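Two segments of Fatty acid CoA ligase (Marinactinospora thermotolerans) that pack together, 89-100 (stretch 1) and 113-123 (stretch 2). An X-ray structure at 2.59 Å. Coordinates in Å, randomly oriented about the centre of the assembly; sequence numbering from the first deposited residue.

Stretch 1 89-100: QARAIAAADSAA
Stretch 2, residues 113-123: DLLERVSVPVV

Each stretch enters as a helix, 89-95 and 113-117, and leaves toward extended chain. The helix axes approach to 9.6 Å, with 56° between their N-to-C directions (signed crossing angle -56°). No hydrogen bond links the stretches among the modelled atoms; contact is mostly apolar and buries 520 Å² in total.

Gln89 (chi1 m, chi2 t) lays its CB 3.7 Å from Leu114 CD2. Ala90 sits over Leu114 (m, t), with CA atoms 5.7 Å apart and Ala90 CB 3.8 Å from Leu114 CD2. Ala90 CB also lies 4.1 Å from Arg117 CB. Ile93 (m, t) points toward stretch 2 and bridges three residues: CD1 to Leu114 CD2 is 4.0 Å, CG2 to Val118 (p) CG1 4.2 Å, and CG2 to Val120 (t) CG2 3.7 Å. Ala94 CB meets Val118 CG2 at 4.0 Å.

The helix closes with a Schellman motif. Asp97 has positive phi (61/56), and its N bonds to Ala94 O at 3.3 Å. Ser98 (m) OG donates to Ile93 O at a very short 2.3 Å.

The chain turns at Ala99, whose O lies 3.7 Å from Pro121 CB. Extended Ala100 (-164/153) lies beside Val122 (t), with their CA atoms 4.7 Å apart and Ala100 CB 4.3 Å from Val122 CB. Ala100 CA makes a CA-H...O contact with Val122 O at 3.2 Å.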

ATOM      1  N   GLN A  89     -11.900  -5.932  11.654  1.00 58.96           N
ATOM      2  CA  GLN A  89     -12.841  -5.044  10.944  1.00 60.24           C
ATOM      3  C   GLN A  89     -13.812  -4.415  11.952  1.00 61.10           C
ATOM      4  O   GLN A  89     -14.070  -3.218  11.899  1.00 61.51           O
ATOM      5  CB  GLN A  89     -13.629  -5.798   9.869  1.00 65.85           C
ATOM      6  CG  GLN A  89     -12.849  -6.114   8.594  1.00 68.37           C
ATOM      7  CD  GLN A  89     -13.661  -6.922   7.607  1.00 72.09           C
ATOM      8  OE1 GLN A  89     -14.789  -7.332   7.875  1.00 78.54           O
ATOM      9  NE2 GLN A  89     -13.110  -7.149   6.429  1.00 72.58           N
ATOM     10  N   ALA A  90     -14.334  -5.233  12.877  1.00 62.58           N
ATOM     11  CA  ALA A  90     -15.359  -4.821  13.841  1.00 60.82           C
ATOM     12  C   ALA A  90     -14.794  -3.785  14.823  1.00 61.04           C
ATOM     13  O   ALA A  90     -15.472  -2.786  15.119  1.00 59.95           O
ATOM     14  CB  ALA A  90     -15.890  -6.031  14.565  1.00 58.50           C
ATOM     15  N   ARG A  91     -13.571  -4.030  15.320  1.00 59.20           N
ATOM     16  CA  ARG A  91     -12.875  -3.087  16.216  1.00 58.95           C
ATOM     17  C   ARG A  91     -12.698  -1.740  15.490  1.00 57.52           C
ATOM     18  O   ARG A  91     -12.860  -0.676  16.092  1.00 56.61           O
ATOM     19  CB  ARG A  91     -11.542  -3.678  16.707  1.00 55.03           C
ATOM     20  N   ALA A  92     -12.400  -1.803  14.187  1.00 56.12           N
ATOM     21  CA  ALA A  92     -12.171  -0.624  13.355  1.00 56.89           C
ATOM     22  C   ALA A  92     -13.436   0.231  13.282  1.00 57.29           C
ATOM     23  O   ALA A  92     -13.367   1.451  13.364  1.00 64.41           O
ATOM     24  CB  ALA A  92     -11.713  -1.022  11.975  1.00 59.49           C
ATOM     25  N   ILE A  93     -14.590  -0.417  13.128  1.00 59.56           N
ATOM     26  CA  ILE A  93     -15.850   0.311  12.993  1.00 60.14           C
ATOM     27  C   ILE A  93     -16.080   1.143  14.264  1.00 54.25           C
ATOM     28  O   ILE A  93     -16.438   2.303  14.180  1.00 44.98           O
ATOM     29  CB  ILE A  93     -17.015  -0.653  12.693  1.00 65.15           C
ATOM     30  CG1 ILE A  93     -16.813  -1.397  11.369  1.00 65.01           C
ATOM     31  CG2 ILE A  93     -18.339   0.093  12.718  1.00 63.91           C
ATOM     32  CD1 ILE A  93     -17.865  -2.440  11.080  1.00 67.11           C
ATOM     33  N   ALA A  94     -15.847   0.528  15.430  1.00 55.74           N
ATOM     34  CA  ALA A  94     -16.090   1.144  16.744  1.00 55.58           C
ATOM     35  C   ALA A  94     -15.139   2.325  16.962  1.00 54.04           C
ATOM     36  O   ALA A  94     -15.571   3.425  17.302  1.00 50.17           O
ATOM     37  CB  ALA A  94     -15.925   0.107  17.832  1.00 55.39           C
ATOM     38  N   ALA A  95     -13.845   2.067  16.740  1.00 52.02           N
ATOM     39  CA  ALA A  95     -12.764   2.996  17.073  1.00 45.62           C
ATOM     40  C   ALA A  95     -12.814   4.237  16.179  1.00 48.28           C
ATOM     41  O   ALA A  95     -12.315   5.287  16.574  1.00 52.43           O
ATOM     42  CB  ALA A  95     -11.435   2.300  16.956  1.00 42.74           C
ATOM     43  N   ALA A  96     -13.412   4.115  14.986  1.00 49.21           N
ATOM     44  CA  ALA A  96     -13.382   5.192  13.984  1.00 49.41           C
ATOM     45  C   ALA A  96     -14.557   6.152  14.173  1.00 47.41           C
ATOM     46  O   ALA A  96     -14.663   7.131  13.426  1.00 46.55           O
ATOM     47  CB  ALA A  96     -13.406   4.603  12.595  1.00 49.86           C
ATOM     48  N   ASP A  97     -15.425   5.860  15.152  1.00 48.13           N
ATOM     49  CA  ASP A  97     -16.640   6.646  15.446  1.00 52.20           C
ATOM     50  C   ASP A  97     -17.550   6.631  14.211  1.00 45.93           C
ATOM     51  O   ASP A  97     -17.942   7.668  13.693  1.00 40.08           O
ATOM     52  CB  ASP A  97     -16.300   8.058  15.948  1.00 60.70           C
ATOM     53  CG  ASP A  97     -15.657   8.082  17.334  1.00 70.18           C
ATOM     54  OD1 ASP A  97     -16.014   7.224  18.174  1.00 82.96           O
ATOM     55  OD2 ASP A  97     -14.794   8.951  17.571  1.00 76.96           O
ATOM     56  N   SER A  98     -17.894   5.418  13.770  1.00 47.16           N
ATOM     57  CA  SER A  98     -18.683   5.199  12.557  1.00 47.66           C
ATOM     58  C   SER A  98     -20.158   5.506  12.836  1.00 41.36           C
ATOM     59  O   SER A  98     -20.754   4.947  13.752  1.00 36.46           O
ATOM     60  CB  SER A  98     -18.512   3.788  12.034  1.00 48.28           C
ATOM     61  OG  SER A  98     -17.178   3.326  12.208  1.00 46.59           O
ATOM     62  N   ALA A  99     -20.738   6.380  12.014  1.00 40.96           N
ATOM     63  CA  ALA A  99     -22.148   6.726  12.091  1.00 46.53           C
ATOM     64  C   ALA A  99     -22.990   5.846  11.155  1.00 52.30           C
ATOM     65  O   ALA A  99     -24.224   5.947  11.149  1.00 56.69           O
ATOM     66  CB  ALA A  99     -22.329   8.174  11.748  1.00 47.76           C
ATOM     67  N   ALA A 100     -22.326   4.979  10.380  1.00 52.36           N
ATOM     68  CA  ALA A 100     -22.979   4.173   9.377  1.00 46.74           C
ATOM     69  C   ALA A 100     -22.057   3.036   8.949  1.00 46.23           C
ATOM     70  O   ALA A 100     -20.841   3.149   9.040  1.00 46.90           O
ATOM     71  CB  ALA A 100     -23.361   5.039   8.196  1.00 47.09           C
ATOM     72  N   ASP A 113     -22.241 -10.709  10.058  1.00 64.37           N
ATOM     73  CA  ASP A 113     -21.200 -11.140  10.984  1.00 66.26           C
ATOM     74  C   ASP A 113     -20.718  -9.947  11.826  1.00 65.34           C
ATOM     75  O   ASP A 113     -20.628 -10.039  13.052  1.00 66.89           O
ATOM     76  CB  ASP A 113     -20.057 -11.774  10.187  1.00 73.55           C
ATOM     77  CG  ASP A 113     -19.264 -12.842  10.896  1.00 83.23           C
ATOM     78  OD1 ASP A 113     -19.218 -12.799  12.158  1.00 89.65           O
ATOM     79  OD2 ASP A 113     -18.649 -13.662  10.170  1.00 77.12           O
ATOM     80  N   LEU A 114     -20.408  -8.830  11.153  1.00 64.93           N
ATOM     81  CA  LEU A 114     -19.880  -7.609  11.779  1.00 60.97           C
ATOM     82  C   LEU A 114     -20.901  -7.050  12.772  1.00 61.70           C
ATOM     83  O   LEU A 114     -20.535  -6.624  13.871  1.00 65.12           O
ATOM     84  CB  LEU A 114     -19.550  -6.568  10.698  1.00 55.73           C
ATOM     85  CG  LEU A 114     -18.177  -6.729  10.040  1.00 52.61           C
ATOM     86  CD1 LEU A 114     -18.046  -5.882   8.785  1.00 50.72           C
ATOM     87  CD2 LEU A 114     -17.052  -6.406  11.005  1.00 53.00           C
ATOM     88  N   LEU A 115     -22.177  -7.043  12.369  1.00 60.41           N
ATOM     89  CA  LEU A 115     -23.240  -6.338  13.097  1.00 62.36           C
ATOM     90  C   LEU A 115     -23.665  -7.123  14.350  1.00 59.82           C
ATOM     91  O   LEU A 115     -24.247  -6.549  15.261  1.00 48.17           O
ATOM     92  CB  LEU A 115     -24.413  -6.087  12.146  1.00 60.82           C
ATOM     93  CG  LEU A 115     -24.190  -4.938  11.158  1.00 62.83           C
ATOM     94  CD1 LEU A 115     -25.176  -5.000   9.994  1.00 63.93           C
ATOM     95  CD2 LEU A 115     -24.273  -3.585  11.859  1.00 61.14           C
ATOM     96  N   GLU A 116     -23.361  -8.425  14.390  1.00 66.26           N
ATOM     97  CA  GLU A 116     -23.506  -9.232  15.609  1.00 68.25           C
ATOM     98  C   GLU A 116     -22.496  -8.730  16.654  1.00 71.63           C
ATOM     99  O   GLU A 116     -22.802  -8.738  17.844  1.00 80.96           O
ATOM    100  CB  GLU A 116     -23.338 -10.735  15.324  1.00 59.35           C
ATOM    101  N   ARG A 117     -21.322  -8.260  16.202  1.00 71.49           N
ATOM    102  CA  ARG A 117     -20.176  -7.936  17.078  1.00 64.75           C
ATOM    103  C   ARG A 117     -20.195  -6.469  17.532  1.00 62.51           C
ATOM    104  O   ARG A 117     -19.664  -6.165  18.588  1.00 57.03           O
ATOM    105  CB  ARG A 117     -18.844  -8.235  16.374  1.00 65.12           C
ATOM    106  CG  ARG A 117     -18.675  -9.689  15.955  1.00 67.42           C
ATOM    107  CD  ARG A 117     -17.234 -10.172  15.972  1.00 66.64           C
ATOM    108  NE  ARG A 117     -17.146 -11.589  15.649  1.00 63.12           N
ATOM    109  N   VAL A 118     -20.758  -5.560  16.730  1.00 61.66           N
ATOM    110  CA  VAL A 118     -20.691  -4.125  17.032  1.00 64.72           C
ATOM    111  C   VAL A 118     -21.988  -3.455  16.559  1.00 63.23           C
ATOM    112  O   VAL A 118     -22.558  -3.838  15.533  1.00 75.89           O
ATOM    113  CB  VAL A 118     -19.430  -3.485  16.404  1.00 71.41           C
ATOM    114  CG1 VAL A 118     -19.514  -3.345  14.892  1.00 73.11           C
ATOM    115  CG2 VAL A 118     -19.087  -2.143  17.025  1.00 77.98           C
ATOM    116  N   SER A 119     -22.457  -2.463  17.320  1.00 56.96           N
ATOM    117  CA  SER A 119     -23.699  -1.755  17.028  1.00 58.09           C
ATOM    118  C   SER A 119     -23.369  -0.487  16.237  1.00 56.76           C
ATOM    119  O   SER A 119     -22.280   0.040  16.367  1.00 55.71           O
ATOM    120  CB  SER A 119     -24.460  -1.450  18.307  1.00 54.84           C
ATOM    121  N   VAL A 120     -24.320  -0.009  15.428  1.00 60.83           N
ATOM    122  CA  VAL A 120     -24.108   1.115  14.512  1.00 59.86           C
ATOM    123  C   VAL A 120     -25.452   1.794  14.246  1.00 59.40           C
ATOM    124  O   VAL A 120     -26.421   1.133  13.902  1.00 59.26           O
ATOM    125  CB  VAL A 120     -23.463   0.642  13.192  1.00 61.24           C
ATOM    126  CG1 VAL A 120     -23.750   1.592  12.028  1.00 67.29           C
ATOM    127  CG2 VAL A 120     -21.974   0.402  13.309  1.00 60.51           C
ATOM    128  N   PRO A 121     -25.554   3.134  14.374  1.00 64.25           N
ATOM    129  CA  PRO A 121     -26.816   3.844  14.136  1.00 63.99           C
ATOM    130  C   PRO A 121     -27.561   3.507  12.832  1.00 57.56           C
ATOM    131  O   PRO A 121     -28.755   3.244  12.855  1.00 49.20           O
ATOM    132  CB  PRO A 121     -26.372   5.318  14.082  1.00 69.53           C
ATOM    133  CG  PRO A 121     -25.153   5.367  14.990  1.00 70.26           C
ATOM    134  CD  PRO A 121     -24.457   4.038  14.774  1.00 65.89           C
ATOM    135  N   VAL A 122     -26.853   3.545  11.705  1.00 55.39           N
ATOM    136  CA  VAL A 122     -27.463   3.455  10.379  1.00 58.05           C
ATOM    137  C   VAL A 122     -26.741   2.351   9.603  1.00 55.41           C
ATOM    138  O   VAL A 122     -25.528   2.270   9.615  1.00 57.20           O
ATOM    139  CB  VAL A 122     -27.378   4.803   9.638  1.00 60.01           C
ATOM    140  CG1 VAL A 122     -28.106   4.790   8.312  1.00 59.51           C
ATOM    141  CG2 VAL A 122     -27.868   5.957  10.504  1.00 67.51           C
ATOM    142  N   VAL A 123     -27.509   1.501   8.930  1.00 53.82           N
ATOM    143  CA  VAL A 123     -26.967   0.403   8.144  1.00 52.46           C
ATOM    144  C   VAL A 123     -27.592   0.479   6.752  1.00 49.96           C
ATOM    145  O   VAL A 123     -28.773   0.277   6.612  1.00 51.25           O
ATOM    146  CB  VAL A 123     -27.208  -0.966   8.810  1.00 52.39           C
ATOM    147  CG1 VAL A 123     -26.793  -2.102   7.906  1.00 52.07           C
ATOM    148  CG2 VAL A 123     -26.469  -1.094  10.136  1.00 51.73           C
TER